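Local coordinates for protein putative pore-forming toxin (Bacteroides vulgatus ATCC 8482, PDB 3KOG) that is of unknown function but may be a secreted or surface-attached pore-forming toxin rich in beta strand, at residues E225-P228 with G229-H232. Residues are numbered along the deposited sequence; the frame is centred on the assembly and turned at random.
Sequences EQIP and GHGH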
ATOM      1  N   GLU A 225     -20.396  -9.912 -11.178  1.00 14.05           N
ATOM      2  CA  GLU A 225     -21.727  -9.442 -10.782  1.00 15.16           C
ATOM      3  C   GLU A 225     -22.840 -10.155 -11.517  1.00 14.01           C
ATOM      4  O   GLU A 225     -22.613 -10.793 -12.547  1.00 13.08           O
ATOM      5  CB  GLU A 225     -21.828  -7.975 -11.130  1.00 15.67           C
ATOM      6  CG  GLU A 225     -20.869  -7.148 -10.331  1.00 22.26           C
ATOM      7  CD  GLU A 225     -20.904  -5.697 -10.740  1.00 29.25           C
ATOM      8  OE1 GLU A 225     -21.413  -5.406 -11.868  1.00 30.66           O
ATOM      9  OE2 GLU A 225     -20.418  -4.879  -9.909  1.00 35.51           O
ATOM     10  N   GLN A 226     -24.063  -9.985 -11.009  1.00 13.32           N
ATOM     11  CA  GLN A 226     -25.219 -10.554 -11.654  1.00 13.12           C
ATOM     12  C   GLN A 226     -25.398  -9.960 -13.039  1.00 11.78           C
ATOM     13  O   GLN A 226     -25.360  -8.739 -13.202  1.00 11.43           O
ATOM     14  CB  GLN A 226     -26.481 -10.294 -10.824  1.00 13.05           C
ATOM     15  CG  GLN A 226     -27.751 -10.875 -11.415  1.00 16.30           C
ATOM     16  CD  GLN A 226     -27.775 -12.393 -11.425  1.00 16.90           C
ATOM     17  OE1 GLN A 226     -27.410 -13.047 -10.427  1.00 15.96           O
ATOM     18  NE2 GLN A 226     -28.241 -12.959 -12.533  1.00 16.40           N
ATOM     19  N   ILE A 227     -25.603 -10.840 -14.025  1.00 11.43           N
ATOM     20  CA  ILE A 227     -26.050 -10.439 -15.368  1.00 11.51           C
ATOM     21  C   ILE A 227     -27.561 -10.214 -15.319  1.00 12.28           C
ATOM     22  O   ILE A 227     -28.344 -11.182 -15.143  1.00 12.93           O
ATOM     23  CB  ILE A 227     -25.756 -11.490 -16.432  1.00 11.51           C
ATOM     24  CG1 ILE A 227     -24.257 -11.770 -16.543  1.00 12.39           C
ATOM     25  CG2 ILE A 227     -26.315 -11.039 -17.798  1.00 11.41           C
ATOM     26  CD1 ILE A 227     -23.944 -12.871 -17.516  1.00 12.70           C
ATOM     27  N   PRO A 228     -27.993  -8.954 -15.461  1.00 12.54           N
ATOM     28  CA  PRO A 228     -29.422  -8.706 -15.200  1.00 13.15           C
ATOM     29  C   PRO A 228     -30.284  -9.478 -16.167  1.00 13.56           C
ATOM     30  O   PRO A 228     -30.040  -9.463 -17.357  1.00 12.87           O
ATOM     31  CB  PRO A 228     -29.550  -7.183 -15.350  1.00 13.31           C
ATOM     32  CG  PRO A 228     -28.136  -6.673 -15.089  1.00 12.74           C
ATOM     33  CD  PRO A 228     -27.281  -7.703 -15.768  1.00 12.56           C
ATOM     34  N   GLY A 229     -31.227 -10.243 -15.621  1.00 15.22           N
ATOM     35  CA  GLY A 229     -32.118 -11.089 -16.403  1.00 15.74           C
ATOM     36  C   GLY A 229     -31.671 -12.529 -16.580  1.00 16.88           C
ATOM     37  O   GLY A 229     -32.503 -13.359 -16.898  1.00 17.92           O
ATOM     38  N   HIS A 230     -30.381 -12.825 -16.384  1.00 17.43           N
ATOM     39  CA  HIS A 230     -29.805 -14.200 -16.451  1.00 17.94           C
ATOM     40  C   HIS A 230     -30.305 -15.036 -15.265  1.00 17.98           C
ATOM     41  O   HIS A 230     -30.560 -14.493 -14.184  1.00 16.28           O
ATOM     42  CB  HIS A 230     -28.266 -14.109 -16.423  1.00 19.44           C
ATOM     43  CG  HIS A 230     -27.543 -15.351 -16.873  1.00 21.45           C
ATOM     44  ND1 HIS A 230     -27.690 -15.885 -18.137  1.00 22.15           N
ATOM     45  CD2 HIS A 230     -26.608 -16.114 -16.254  1.00 21.96           C
ATOM     46  CE1 HIS A 230     -26.909 -16.944 -18.264  1.00 23.51           C
ATOM     47  NE2 HIS A 230     -26.226 -17.094 -17.143  1.00 24.27           N
ATOM     48  N   GLY A 231     -30.451 -16.352 -15.474  1.00 17.79           N
ATOM     49  CA  GLY A 231     -31.109 -17.238 -14.508  1.00 17.76           C
ATOM     50  C   GLY A 231     -30.196 -17.833 -13.435  1.00 18.10           C
ATOM     51  O   GLY A 231     -30.666 -18.612 -12.603  1.00 17.60           O
ATOM     52  N   HIS A 232     -28.906 -17.470 -13.463  1.00 17.48           N
ATOM     53  CA  HIS A 232     -27.934 -17.900 -12.458  1.00 17.90           C
ATOM     54  C   HIS A 232     -27.188 -16.700 -11.921  1.00 17.19           C
ATOM     55  O   HIS A 232     -27.033 -15.709 -12.627  1.00 16.01           O
ATOM     56  CB  HIS A 232     -26.894 -18.852 -13.061  1.00 18.50           C
ATOM     57  CG  HIS A 232     -27.435 -20.205 -13.369  1.00 22.22           C
ATOM     58  ND1 HIS A 232     -27.852 -21.075 -12.384  1.00 24.84           N
ATOM     59  CD2 HIS A 232     -27.664 -20.824 -14.554  1.00 23.46           C
ATOM     60  CE1 HIS A 232     -28.331 -22.171 -12.957  1.00 26.85           C
ATOM     61  NE2 HIS A 232     -28.220 -22.044 -14.272  1.00 24.12           N
TER
HETATM   62  O   HOH W   1     -25.291 -13.666 -13.331  1.00  8.83           O
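A type II beta turn, Ile-227 to His-230, reverses the chain in the loop that follows strand 207-225, at the surface and far from the centre of the protein. Ile-227 and His-230 are its ends, and Pro-228 and Gly-229 are its two corners. This is the classic Pro-Gly pairing for a type II turn. Gly-229 has a positive phi of 94°, a backbone shape that glycine adopts readily. The turn is closed by His-230 N, which donates to Ile-227 O at 2.9 Å.

Ile-227 O takes a second bond, from Gln-226 NE2 at 3.2 Å. The two donors reach it from opposite faces of the carbonyl plane. Gln-226 CG lies anti to the backbone N (chi1 -179°), and the chain then bends at chi2. This folds the amide back over the mouth of the turn. Gln-226 NE2 also donates to His-232 O at 3.0 Å, coming from above the carbonyl plane. That bond is clearly bent, with an N-H...O angle of 140°. One amide nitrogen thus joins the turn to the chain that leaves it. A water makes a second bridge, accepting from Ile-227 N and donating to His-232 O.

The apolar part of the contact is small. His-230 CB packs on Ile-227 CB at 3.6 Å, and Ile-227 CD1 lies 4.3 Å above one face of the His-230 imidazole, off the middle of the ring. Ile-227 is buried, and it also touches Thr-121, Asn-119 and Arg-180. The imidazole is tied to the rest of the fold by His-178, whose ND1 is hydrogen-bonded to His-230 NE2. His-178 also meets the ring of His-232. His-230 CB also sits 3.2 Å from Ile-227 O, the oxygen that closes the turn.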